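CRISPR-associated protein CasA/Cse1 (Thermus thermophilus, PDB 4AN8) forms part of the Cascade ribonucleoprotein complex of type I-E CRISPR adaptive immunity, in which it probably helps to select foreign DNA. Local coordinates at residues Gln165-Gly170 and Leu346-Asp351; Gly179-Ala184 and Pro248-Arg253; Leu311-Gly316 and Lys373-Leu378; Arg305-Met310 and Arg443-Val448. One frame throughout, in Å; residues are numbered along the deposited sequence.

Contact 1 (Gln165-Gly170 and Leu346-Asp351); sequences QAFAPG and LGQVSD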
loop_
_atom_site.group_PDB
_atom_site.type_symbol
_atom_site.label_atom_id
_atom_site.label_comp_id
_atom_site.label_asym_id
_atom_site.label_seq_id
_atom_site.Cartn_x
_atom_site.Cartn_y
_atom_site.Cartn_z
ATOM N N GLN A 165 5.173 -5.791 11.892
ATOM C CA GLN A 165 3.916 -6.471 12.240
ATOM C C GLN A 165 2.886 -6.448 11.107
ATOM O O GLN A 165 1.988 -7.307 11.062
ATOM C CB GLN A 165 3.294 -5.861 13.515
ATOM C CG GLN A 165 4.150 -6.000 14.779
ATOM C CD GLN A 165 4.296 -7.457 15.228
ATOM O OE1 GLN A 165 4.263 -8.365 14.411
ATOM N NE2 GLN A 165 4.413 -7.675 16.523
ATOM N N ALA A 166 2.977 -5.456 10.211
ATOM C CA ALA A 166 2.002 -5.382 9.127
ATOM C C ALA A 166 2.525 -6.073 7.868
ATOM O O ALA A 166 1.754 -6.684 7.123
ATOM C CB ALA A 166 1.614 -3.930 8.837
ATOM N N PHE A 167 3.841 -6.007 7.648
ATOM C CA PHE A 167 4.416 -6.393 6.355
ATOM C C PHE A 167 5.369 -7.619 6.325
ATOM O O PHE A 167 5.822 -8.017 5.243
ATOM C CB PHE A 167 5.144 -5.191 5.741
ATOM C CG PHE A 167 4.232 -4.094 5.292
ATOM C CD1 PHE A 167 3.556 -4.189 4.088
ATOM C CD2 PHE A 167 4.060 -2.949 6.078
ATOM C CE1 PHE A 167 2.702 -3.167 3.676
ATOM C CE2 PHE A 167 3.224 -1.931 5.679
ATOM C CZ PHE A 167 2.548 -2.040 4.463
ATOM N N ALA A 168 5.694 -8.199 7.481
ATOM C CA ALA A 168 6.594 -9.365 7.463
ATOM C C ALA A 168 6.031 -10.454 6.556
ATOM O O ALA A 168 4.911 -10.938 6.758
ATOM C CB ALA A 168 6.830 -9.930 8.878
ATOM N N PRO A 169 6.804 -10.826 5.533
ATOM C CA PRO A 169 6.493 -11.989 4.698
ATOM C C PRO A 169 6.714 -13.283 5.486
ATOM O O PRO A 169 7.600 -13.330 6.350
ATOM C CB PRO A 169 7.511 -11.870 3.548
ATOM C CG PRO A 169 8.643 -11.084 4.142
ATOM C CD PRO A 169 8.003 -10.105 5.070
ATOM N N GLY A 170 5.903 -14.304 5.205
ATOM C CA GLY A 170 6.108 -15.617 5.798
ATOM C C GLY A 170 7.464 -16.199 5.424
ATOM O O GLY A 170 8.097 -15.756 4.466
ATOM N N LEU A 346 0.423 2.240 -1.575
ATOM C CA LEU A 346 1.587 1.848 -0.776
ATOM C C LEU A 346 1.659 0.328 -0.641
ATOM O O LEU A 346 0.640 -0.328 -0.444
ATOM C CB LEU A 346 1.495 2.461 0.627
ATOM C CG LEU A 346 1.150 3.939 0.718
ATOM C CD1 LEU A 346 0.880 4.359 2.173
ATOM C CD2 LEU A 346 2.239 4.791 0.076
ATOM N N GLY A 347 2.856 -0.232 -0.729
ATOM C CA GLY A 347 3.026 -1.669 -0.571
ATOM C C GLY A 347 4.416 -2.185 -0.953
ATOM O O GLY A 347 5.299 -1.406 -1.298
ATOM N N GLN A 348 4.598 -3.504 -0.882
ATOM C CA GLN A 348 5.870 -4.134 -1.206
ATOM C C GLN A 348 5.705 -4.889 -2.494
ATOM O O GLN A 348 4.643 -5.438 -2.744
ATOM C CB GLN A 348 6.263 -5.198 -0.161
ATOM C CG GLN A 348 6.003 -4.847 1.215
ATOM C CD GLN A 348 6.613 -5.823 2.194
ATOM O OE1 GLN A 348 7.662 -5.551 2.764
ATOM N NE2 GLN A 348 5.925 -6.937 2.446
ATOM N N VAL A 349 6.766 -4.956 -3.283
ATOM C CA VAL A 349 6.809 -5.929 -4.360
ATOM C C VAL A 349 7.487 -7.150 -3.770
ATOM O O VAL A 349 8.610 -7.059 -3.257
ATOM C CB VAL A 349 7.640 -5.445 -5.553
ATOM C CG1 VAL A 349 7.507 -6.446 -6.716
ATOM C CG2 VAL A 349 7.192 -4.060 -5.961
ATOM N N SER A 350 6.818 -8.286 -3.795
ATOM C CA SER A 350 7.393 -9.405 -3.081
ATOM C C SER A 350 7.427 -10.671 -3.902
ATOM O O SER A 350 6.819 -10.762 -4.962
ATOM C CB SER A 350 6.673 -9.660 -1.752
ATOM O OG SER A 350 5.413 -10.256 -1.965
ATOM N N ASP A 351 8.143 -11.653 -3.374
ATOM C CA ASP A 351 8.314 -12.928 -4.034
ATOM C C ASP A 351 8.625 -13.940 -2.941
ATOM O O ASP A 351 9.772 -14.024 -2.461
ATOM C CB ASP A 351 9.468 -12.822 -5.015
ATOM C CG ASP A 351 9.732 -14.106 -5.717
ATOM O OD1 ASP A 351 8.773 -14.901 -5.846
ATOM O OD2 ASP A 351 10.894 -14.314 -6.130
#

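Contact 2 (Gly179-Ala184 and Pro248-Arg253); sequences GSAKDA and PARGVR. With ACT (acetate ion), chain D.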
loop_
_atom_site.group_PDB
_atom_site.type_symbol
_atom_site.label_atom_id
_atom_site.label_comp_id
_atom_site.label_asym_id
_atom_site.label_seq_id
_atom_site.Cartn_x
_atom_site.Cartn_y
_atom_site.Cartn_z
ATOM N N GLY A 179 8.555 -23.672 13.044
ATOM C CA GLY A 179 9.509 -23.806 11.964
ATOM C C GLY A 179 9.406 -22.648 10.983
ATOM O O GLY A 179 10.405 -22.025 10.643
ATOM N N SER A 180 8.193 -22.353 10.527
ATOM C CA SER A 180 8.022 -21.236 9.617
ATOM C C SER A 180 6.820 -20.377 9.990
ATOM O O SER A 180 5.810 -20.871 10.462
ATOM C CB SER A 180 7.918 -21.720 8.175
ATOM O OG SER A 180 6.681 -22.350 7.964
ATOM N N ALA A 181 6.958 -19.074 9.787
ATOM C CA ALA A 181 5.902 -18.127 10.108
ATOM C C ALA A 181 5.087 -17.803 8.864
ATOM O O ALA A 181 5.566 -17.943 7.737
ATOM C CB ALA A 181 6.505 -16.883 10.691
ATOM N N LYS A 182 3.852 -17.377 9.075
ATOM C CA LYS A 182 2.966 -16.947 7.997
ATOM C C LYS A 182 3.192 -15.466 7.681
ATOM O O LYS A 182 3.819 -14.747 8.458
ATOM C CB LYS A 182 1.500 -17.147 8.398
ATOM C CG LYS A 182 1.149 -18.565 8.802
ATOM C CD LYS A 182 1.113 -19.503 7.607
ATOM C CE LYS A 182 0.855 -20.954 8.037
ATOM N NZ LYS A 182 2.020 -21.555 8.777
ATOM N N ASP A 183 2.657 -15.035 6.541
ATOM C CA ASP A 183 2.605 -13.631 6.153
ATOM C C ASP A 183 1.866 -12.812 7.211
ATOM O O ASP A 183 0.814 -13.227 7.722
ATOM C CB ASP A 183 1.832 -13.462 4.841
ATOM C CG ASP A 183 2.608 -13.902 3.621
ATOM O OD1 ASP A 183 3.812 -14.210 3.714
ATOM O OD2 ASP A 183 1.999 -13.923 2.535
ATOM N N ALA A 184 2.421 -11.655 7.527
ATOM C CA ALA A 184 1.693 -10.651 8.273
ATOM C C ALA A 184 0.566 -10.223 7.355
ATOM O O ALA A 184 0.581 -10.572 6.162
ATOM C CB ALA A 184 2.612 -9.490 8.617
ATOM N N PRO A 248 -0.808 -8.909 15.703
ATOM C CA PRO A 248 0.516 -9.310 16.202
ATOM C C PRO A 248 1.131 -10.457 15.389
ATOM O O PRO A 248 1.000 -11.619 15.774
ATOM C CB PRO A 248 0.211 -9.776 17.629
ATOM C CG PRO A 248 -1.156 -10.385 17.512
ATOM C CD PRO A 248 -1.901 -9.555 16.455
ATOM N N ALA A 249 1.813 -10.140 14.285
ATOM C CA ALA A 249 2.288 -11.173 13.362
ATOM C C ALA A 249 3.515 -11.918 13.880
ATOM O O ALA A 249 3.753 -13.071 13.516
ATOM C CB ALA A 249 2.593 -10.571 12.024
ATOM N N ARG A 250 4.309 -11.240 14.703
ATOM C CA ARG A 250 5.502 -11.838 15.249
ATOM C C ARG A 250 5.568 -11.513 16.726
ATOM O O ARG A 250 5.016 -10.508 17.154
ATOM C CB ARG A 250 6.736 -11.285 14.538
ATOM C CG ARG A 250 6.764 -11.562 13.022
ATOM C CD ARG A 250 7.115 -13.048 12.713
ATOM N NE ARG A 250 7.242 -13.253 11.269
ATOM C CZ ARG A 250 6.206 -13.483 10.463
ATOM N NH1 ARG A 250 4.969 -13.579 10.966
ATOM N NH2 ARG A 250 6.398 -13.638 9.160
ATOM N N GLY A 251 6.248 -12.367 17.501
ATOM C CA GLY A 251 6.568 -12.032 18.877
ATOM C C GLY A 251 7.811 -11.175 18.855
ATOM O O GLY A 251 8.830 -11.554 18.273
ATOM N N VAL A 252 7.745 -10.003 19.477
ATOM C CA VAL A 252 8.906 -9.131 19.523
ATOM C C VAL A 252 8.999 -8.558 20.909
ATOM O O VAL A 252 7.976 -8.244 21.532
ATOM C CB VAL A 252 8.782 -7.947 18.528
ATOM C CG1 VAL A 252 9.950 -6.979 18.715
ATOM C CG2 VAL A 252 8.706 -8.446 17.083
ATOM N N ARG A 253 10.223 -8.429 21.410
ATOM C CA ARG A 253 10.448 -7.625 22.600
ATOM C C ARG A 253 11.711 -6.792 22.459
ATOM O O ARG A 253 12.831 -7.309 22.639
ATOM C CB ARG A 253 10.556 -8.476 23.861
ATOM C CG ARG A 253 10.005 -7.745 25.056
ATOM C CD ARG A 253 11.001 -7.610 26.177
ATOM N NE ARG A 253 11.454 -8.897 26.686
ATOM C CZ ARG A 253 12.358 -9.036 27.651
ATOM N NH1 ARG A 253 12.897 -7.962 28.216
ATOM N NH2 ARG A 253 12.722 -10.243 28.053
HETATM C C ACT D . 9.987 -14.097 9.366
HETATM O O ACT D . 9.204 -13.103 9.287
HETATM O OXT ACT D . 10.696 -14.171 10.412
HETATM C CH3 ACT D . 10.071 -15.129 8.265
#

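Contact 3 (Leu311-Gly316 and Lys373-Leu378); sequences LPRQGG and KAEENL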
loop_
_atom_site.group_PDB
_atom_site.type_symbol
_atom_site.label_atom_id
_atom_site.label_comp_id
_atom_site.label_asym_id
_atom_site.label_seq_id
_atom_site.Cartn_x
_atom_site.Cartn_y
_atom_site.Cartn_z
ATOM N N LEU A 311 -12.737 -3.314 -10.441
ATOM C CA LEU A 311 -14.171 -3.006 -10.565
ATOM C C LEU A 311 -15.099 -4.229 -10.520
ATOM O O LEU A 311 -14.804 -5.282 -11.112
ATOM C CB LEU A 311 -14.417 -2.279 -11.883
ATOM C CG LEU A 311 -14.154 -0.778 -11.976
ATOM C CD1 LEU A 311 -13.104 -0.314 -10.999
ATOM C CD2 LEU A 311 -13.763 -0.426 -13.393
ATOM N N PRO A 312 -16.224 -4.101 -9.803
ATOM C CA PRO A 312 -17.222 -5.188 -9.757
ATOM C C PRO A 312 -17.661 -5.641 -11.159
ATOM O O PRO A 312 -17.753 -6.845 -11.413
ATOM C CB PRO A 312 -18.400 -4.558 -8.996
ATOM C CG PRO A 312 -17.765 -3.499 -8.125
ATOM C CD PRO A 312 -16.576 -2.968 -8.924
ATOM N N ARG A 313 -17.924 -4.690 -12.051
ATOM C CA ARG A 313 -18.325 -5.013 -13.421
ATOM C C ARG A 313 -17.350 -5.998 -14.087
ATOM O O ARG A 313 -17.698 -6.647 -15.080
ATOM C CB ARG A 313 -18.442 -3.748 -14.272
ATOM C CG ARG A 313 -17.101 -3.255 -14.795
ATOM C CD ARG A 313 -17.245 -1.950 -15.546
ATOM N NE ARG A 313 -18.186 -1.066 -14.873
ATOM C CZ ARG A 313 -19.335 -0.669 -15.402
ATOM N NH1 ARG A 313 -19.672 -1.064 -16.624
ATOM N NH2 ARG A 313 -20.140 0.133 -14.716
ATOM N N GLN A 314 -16.133 -6.104 -13.555
ATOM C CA GLN A 314 -15.151 -7.027 -14.120
ATOM C C GLN A 314 -14.914 -8.197 -13.197
ATOM O O GLN A 314 -13.993 -8.983 -13.397
ATOM C CB GLN A 314 -13.839 -6.317 -14.427
ATOM C CG GLN A 314 -13.930 -5.340 -15.588
ATOM C CD GLN A 314 -12.602 -5.210 -16.318
ATOM O OE1 GLN A 314 -11.573 -5.720 -15.857
ATOM N NE2 GLN A 314 -12.617 -4.531 -17.462
ATOM N N GLY A 315 -15.753 -8.322 -12.182
ATOM C CA GLY A 315 -15.595 -9.400 -11.230
ATOM C C GLY A 315 -14.726 -9.013 -10.055
ATOM O O GLY A 315 -14.492 -9.830 -9.179
ATOM N N GLY A 316 -14.249 -7.772 -10.026
ATOM C CA GLY A 316 -13.282 -7.381 -9.004
ATOM C C GLY A 316 -13.901 -6.773 -7.752
ATOM O O GLY A 316 -15.122 -6.731 -7.617
ATOM N N LYS A 373 -20.317 5.517 -16.471
ATOM C CA LYS A 373 -19.656 6.130 -17.610
ATOM C C LYS A 373 -18.141 6.141 -17.402
ATOM O O LYS A 373 -17.395 5.631 -18.238
ATOM C CB LYS A 373 -20.200 7.546 -17.865
ATOM C CG LYS A 373 -19.365 8.413 -18.807
ATOM C CD LYS A 373 -18.913 7.673 -20.069
ATOM C CE LYS A 373 -20.068 7.307 -20.980
ATOM N NZ LYS A 373 -19.582 6.715 -22.262
ATOM N N ALA A 374 -17.694 6.710 -16.282
ATOM C CA ALA A 374 -16.275 6.686 -15.953
ATOM C C ALA A 374 -15.735 5.254 -15.960
ATOM O O ALA A 374 -14.674 4.997 -16.515
ATOM C CB ALA A 374 -16.020 7.363 -14.612
ATOM N N GLU A 375 -16.461 4.315 -15.364
ATOM C CA GLU A 375 -15.971 2.938 -15.324
ATOM C C GLU A 375 -15.848 2.404 -16.745
ATOM O O GLU A 375 -14.897 1.700 -17.076
ATOM C CB GLU A 375 -16.851 2.043 -14.448
ATOM C CG GLU A 375 -16.736 2.390 -12.959
ATOM C CD GLU A 375 -17.487 1.447 -12.031
ATOM O OE1 GLU A 375 -17.870 0.332 -12.447
ATOM O OE2 GLU A 375 -17.687 1.824 -10.863
ATOM N N GLU A 376 -16.812 2.773 -17.585
ATOM C CA GLU A 376 -16.834 2.362 -18.980
ATOM C C GLU A 376 -15.620 2.922 -19.701
ATOM O O GLU A 376 -14.915 2.195 -20.403
ATOM C CB GLU A 376 -18.125 2.846 -19.648
ATOM C CG GLU A 376 -18.058 2.997 -21.160
ATOM C CD GLU A 376 -19.263 3.736 -21.726
ATOM O OE1 GLU A 376 -20.394 3.506 -21.244
ATOM O OE2 GLU A 376 -19.079 4.557 -22.652
ATOM N N ASN A 377 -15.371 4.213 -19.515
ATOM C CA ASN A 377 -14.197 4.848 -20.108
ATOM C C ASN A 377 -12.886 4.194 -19.670
ATOM O O ASN A 377 -11.985 3.983 -20.488
ATOM C CB ASN A 377 -14.166 6.343 -19.807
ATOM C CG ASN A 377 -15.208 7.099 -20.575
ATOM O OD1 ASN A 377 -15.642 6.657 -21.638
ATOM N ND2 ASN A 377 -15.639 8.238 -20.040
ATOM N N LEU A 378 -12.788 3.876 -18.384
ATOM C CA LEU A 378 -11.577 3.271 -17.843
ATOM C C LEU A 378 -11.371 1.895 -18.463
ATOM O O LEU A 378 -10.266 1.549 -18.865
ATOM C CB LEU A 378 -11.662 3.170 -16.317
ATOM C CG LEU A 378 -10.419 2.678 -15.573
ATOM C CD1 LEU A 378 -9.173 3.515 -15.940
ATOM C CD2 LEU A 378 -10.667 2.713 -14.062
HETATM O O HOH W 1 -18.309 -2.191 -11.402
#

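Contact 4 (Arg305-Met310 and Arg443-Val448); sequences RDFSAM and RFFARV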
loop_
_atom_site.group_PDB
_atom_site.type_symbol
_atom_site.label_atom_id
_atom_site.label_comp_id
_atom_site.label_asym_id
_atom_site.label_seq_id
_atom_site.Cartn_x
_atom_site.Cartn_y
_atom_site.Cartn_z
ATOM N N ARG A 305 -2.586 -0.566 -14.406
ATOM C CA ARG A 305 -3.079 -1.553 -15.358
ATOM C C ARG A 305 -4.125 -2.476 -14.758
ATOM O O ARG A 305 -4.874 -3.116 -15.481
ATOM C CB ARG A 305 -1.934 -2.388 -15.899
ATOM C CG ARG A 305 -1.129 -1.665 -16.927
ATOM C CD ARG A 305 -0.783 -2.646 -17.998
ATOM N NE ARG A 305 0.627 -2.911 -18.011
ATOM C CZ ARG A 305 1.193 -3.906 -18.675
ATOM N NH1 ARG A 305 0.469 -4.770 -19.377
ATOM N NH2 ARG A 305 2.504 -4.030 -18.605
ATOM N N ASP A 306 -4.167 -2.553 -13.436
ATOM C CA ASP A 306 -5.182 -3.352 -12.760
ATOM C C ASP A 306 -6.414 -2.540 -12.351
ATOM O O ASP A 306 -7.315 -3.093 -11.720
ATOM C CB ASP A 306 -4.586 -4.041 -11.522
ATOM C CG ASP A 306 -3.554 -5.083 -11.880
ATOM O OD1 ASP A 306 -3.825 -5.917 -12.756
ATOM O OD2 ASP A 306 -2.446 -5.058 -11.311
ATOM N N PHE A 307 -6.455 -1.247 -12.667
ATOM C CA PHE A 307 -7.540 -0.398 -12.165
ATOM C C PHE A 307 -8.961 -0.733 -12.682
ATOM O O PHE A 307 -9.942 -0.392 -12.017
ATOM C CB PHE A 307 -7.273 1.100 -12.374
ATOM C CG PHE A 307 -6.301 1.715 -11.386
ATOM C CD1 PHE A 307 -5.741 0.964 -10.354
ATOM C CD2 PHE A 307 -5.953 3.062 -11.495
ATOM C CE1 PHE A 307 -4.861 1.545 -9.469
ATOM C CE2 PHE A 307 -5.084 3.650 -10.620
ATOM C CZ PHE A 307 -4.539 2.905 -9.596
ATOM N N SER A 308 -9.096 -1.359 -13.852
ATOM C CA SER A 308 -10.429 -1.744 -14.331
ATOM C C SER A 308 -10.812 -3.136 -13.825
ATOM O O SER A 308 -11.983 -3.417 -13.597
ATOM C CB SER A 308 -10.494 -1.709 -15.860
ATOM O OG SER A 308 -9.611 -2.673 -16.408
ATOM N N ALA A 309 -9.815 -3.989 -13.626
ATOM C CA ALA A 309 -10.051 -5.325 -13.116
ATOM C C ALA A 309 -10.484 -5.341 -11.637
ATOM O O ALA A 309 -11.044 -6.331 -11.178
ATOM C CB ALA A 309 -8.825 -6.211 -13.320
ATOM N N MET A 310 -10.241 -4.265 -10.902
ATOM C CA MET A 310 -10.671 -4.233 -9.505
ATOM C C MET A 310 -12.176 -3.894 -9.380
ATOM O O MET A 310 -12.789 -4.149 -8.346
ATOM C CB MET A 310 -9.820 -3.248 -8.701
ATOM C CG MET A 310 -10.117 -1.809 -9.014
ATOM S SD MET A 310 -8.913 -0.680 -8.302
ATOM C CE MET A 310 -9.493 0.904 -8.897
ATOM N N ARG A 443 -3.050 12.104 -16.393
ATOM C CA ARG A 443 -3.790 13.145 -17.117
ATOM C C ARG A 443 -5.114 12.583 -17.592
ATOM O O ARG A 443 -6.161 13.174 -17.378
ATOM C CB ARG A 443 -2.997 13.649 -18.322
ATOM C CG ARG A 443 -1.530 13.922 -18.062
ATOM C CD ARG A 443 -0.921 14.681 -19.236
ATOM N NE ARG A 443 -1.463 14.221 -20.517
ATOM C CZ ARG A 443 -0.781 13.512 -21.414
ATOM N NH1 ARG A 443 0.486 13.188 -21.180
ATOM N NH2 ARG A 443 -1.364 13.135 -22.548
ATOM N N PHE A 444 -5.064 11.424 -18.231
ATOM C CA PHE A 444 -6.293 10.741 -18.615
ATOM C C PHE A 444 -7.157 10.437 -17.379
ATOM O O PHE A 444 -8.351 10.738 -17.358
ATOM C CB PHE A 444 -5.977 9.443 -19.351
ATOM C CG PHE A 444 -7.148 8.510 -19.427
ATOM C CD1 PHE A 444 -8.119 8.672 -20.415
ATOM C CD2 PHE A 444 -7.305 7.499 -18.493
ATOM C CE1 PHE A 444 -9.215 7.826 -20.475
ATOM C CE2 PHE A 444 -8.386 6.657 -18.541
ATOM C CZ PHE A 444 -9.355 6.819 -19.522
ATOM N N PHE A 445 -6.539 9.853 -16.349
ATOM C CA PHE A 445 -7.275 9.378 -15.178
ATOM C C PHE A 445 -8.066 10.497 -14.521
ATOM O O PHE A 445 -9.234 10.315 -14.158
ATOM C CB PHE A 445 -6.340 8.731 -14.144
ATOM C CG PHE A 445 -7.048 7.825 -13.159
ATOM C CD1 PHE A 445 -7.945 6.858 -13.602
ATOM C CD2 PHE A 445 -6.812 7.933 -11.792
ATOM C CE1 PHE A 445 -8.580 6.015 -12.706
ATOM C CE2 PHE A 445 -7.446 7.089 -10.895
ATOM C CZ PHE A 445 -8.337 6.130 -11.356
ATOM N N ALA A 446 -7.441 11.658 -14.381
ATOM C CA ALA A 446 -8.145 12.798 -13.817
ATOM C C ALA A 446 -9.410 13.171 -14.619
ATOM O O ALA A 446 -10.321 13.802 -14.081
ATOM C CB ALA A 446 -7.204 13.992 -13.691
ATOM N N ARG A 447 -9.482 12.778 -15.891
ATOM C CA ARG A 447 -10.637 13.154 -16.715
ATOM C C ARG A 447 -11.505 11.958 -17.116
ATOM O O ARG A 447 -12.245 12.011 -18.095
ATOM C CB ARG A 447 -10.187 13.933 -17.952
ATOM C CG ARG A 447 -9.353 15.162 -17.634
ATOM C CD ARG A 447 -9.005 15.950 -18.888
ATOM N NE ARG A 447 -7.736 16.663 -18.750
ATOM C CZ ARG A 447 -7.178 17.403 -19.707
ATOM N NH1 ARG A 447 -7.784 17.533 -20.886
ATOM N NH2 ARG A 447 -6.014 18.013 -19.489
ATOM N N VAL A 448 -11.434 10.885 -16.340
ATOM C CA VAL A 448 -12.075 9.640 -16.734
ATOM C C VAL A 448 -13.596 9.768 -16.912
ATOM O O VAL A 448 -14.211 8.968 -17.612
ATOM C CB VAL A 448 -11.704 8.464 -15.762
ATOM C CG1 VAL A 448 -12.524 8.531 -14.478
ATOM C CG2 VAL A 448 -11.865 7.114 -16.465
#

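Contact 1 (Gln165-Gly170 and Leu346-Asp351)
Gln348 reaches from a strand to the backbone carbonyl of Phe167, at the C-terminal end of helix 154-167, so this is a helix end held by a side chain from a β-sheet. The strand, 342-351, is the middle one of a three-stranded antiparallel sheet, lying between strands 191-195 and 354-364. Ala168 is the first residue to leave helical backbone angles, which places the Phe167 carbonyl where the helix's own hydrogen-bonding pattern runs out.

One hydrogen bond crosses between the segments. Gln348 NE2 donates to Phe167 O at 3.0 Å, with an N-H...O angle of 135°. It arrives in the carbonyl plane on a lone pair, but the oxygen lies 33° out of the amide plane of Gln348, so the bond is bent at the donor end. The same NE2 also donates to Ala187 O, its stronger partner, and these two carbonyls together fix the rotation of the amide. An acetate ion, probably from the crystallisation liquor, is bound close to the Gln348 side chain.

The rest is van der Waals contact. The Phe167 ring and the Gln348 amide are turned 58° against each other, and Gln348 CG sits 3.8 Å from ring atom CD1. Both side chains also pack against Leu51 of helix 50-67. Beyond CG the Gln348 chain is extended, which carries its amide past the ring to the start of the Phe167 side chain, where OE1 lies 3.9 Å from Phe167 CB and NE2 3.8 Å from the same carbon.

Contact 2 (Gly179-Ala184 and Pro248-Arg253)
Arg250 points its guanidinium end-on at the carbonyl of Lys182. NH2 donates to Lys182 O at 2.9 Å and NH1 to the same oxygen at 3.0 Å, both close to the guanidinium plane. The methyl group of Ala181 covers one face, its CB lying over the centre of the group and 3.4 Å from Arg250 CZ, a tight fit. On another edge an acetate ion, probably from the crystallisation liquor, puts a single oxygen between two nitrogens: ACT O is 2.8 Å from Arg250 NE and 2.9 Å from Arg250 NH2. The arginine also folds back on its own backbone: its chain bends about CB-CG (chi2 -75°), and NH1 donates to Ala249 O at 2.9 Å, meeting that carbonyl from above its plane. Beside the polar cluster, Ala184 CB meets Ala249 CB at 3.6 Å.

Ala181 and Arg250 come from different sheets. Ala181 ends strand 178-181, which forms an antiparallel β-hairpin with 171-175, and Lys182 follows directly on it; Arg250 stands near the start of strand 250-256, which pairs with 261-273 in a mixed sheet.

Further out, Gln165 OE1 accepts from the Arg250 backbone N and ties this segment to helix 154-167.

Contact 3 (Leu311-Gly316 and Lys373-Leu378)
Arg313 and Glu375 form a salt bridge that pins the loop ahead of helix 320-333 to the first turns of the long helix 372-403. Arg313 offers its side edge and sets two nitrogens on one carboxylate oxygen. NE to Glu375 OE1 is 2.8 Å, with a nearly straight N-H...O angle of 161°, and uses the anti lone pair; NH2 to the same OE1 is longer, 3.2 Å, and comes from above the carboxylate plane. The bend of the arginine chain at chi3 (40°) turns this edge onto the oxygen, which lies in the guanidinium plane, yet the two flat groups stand almost perpendicular, at 88°. A water adds a third donor: it gives a hydrogen bond to Glu375 OE1 (2.8 Å) and accepts one from the backbone N of Arg313, so side chain and backbone of the same residue are both linked to this oxygen.

Helix 372-403 belongs to the C-terminal four-helix bundle of Cse1 proteins, and the salt bridge helps dock that bundle on the N-terminal part of the chain. The loop holds its shape through a Schellman motif. Gly316 N donates to Leu311 O at 2.8 Å, Gly315 N donates to Pro312 O within it, and Gly315 takes the left-handed backbone conformation that closes the motif after the short 3-10 turn at 312-313.

Next to the charged pair Leu311 supplies the apolar side. It crosses the extended Glu375 chain at a slant, with CD2 4.1 Å from Glu375 CB. Leu311 CD2 also approaches Leu378 CD2, loosely, at 4.5 Å. Leu378 in turn packs on Phe441 and Phe445 of helix 429-446.

Contact 4 (Arg305-Met310 and Arg443-Val448)
Phe307 meets Phe445 across a buried interface, joining the loop between strand 292-294 and helix 320-333 to the end of helix 429-446, part of the C-terminal four-helix bundle that docks here on the N-terminal part of the chain. Along the loop, Arg305 comes first, in a short 3-10 turn; its side chain forms a salt bridge with Glu386 of helix 372-403 and a cation-pi contact with Trp434 of helix 429-446. Asp306 follows, its OD1 held by Arg285 and Arg301. Both charges ahead of Phe307 are thus paired.

Phe307 makes the contact itself. Its ring puts CD2 3.9 Å from Phe445 CZ and 4.1 Å from Phe445 CE1. The side chains run across each other at about a right angle, but the ring planes are inclined by only 38° and the centroids are 5.5 Å apart, so the pair is oblique. Phe445 has CG anti to its backbone N (chi1 -161°), which carries the ring toward the loop, so that CZ leads the contact. Past Phe307 the backbone stays helical in its angles through Met310, whose side chain joins that of Phe307 against Phe192 of strand 191-195.

No hydrogen bond links the two segments. Phe445 stacks on Phe441, and Phe307 meets Tyr363 edge-to-face, so the pair is one step in a run of aromatic rings. The Phe307-Phe445 contact itself therefore rests on dispersion and the exclusion of water, with no directional bond to fix the angle between the rings.

How the contacts relate
From the N terminus, the chain opens contact 1 at 165-170 and then opens and closes contact 2, whose loop lies wholly within that of contact 1. The two touch: Ala168 O and Ala184 N probably share a hydrogen bond. Next, 305-310 and 311-316 open contacts 4 and 3 back to back, before 346-351 closes contact 1, so contact 1 crosses both. Contact 3 closes first, at 373-378, and lies within the loop of contact 4, closed at 443-448; Asn377 ND2 to Val448 O joins them. Contacts 1 and 2 tie helix 154-167, a hairpin and two sheets together. Across the chain's centre from contact 2, contacts 3 and 4 anchor one loop to the C-terminal helices.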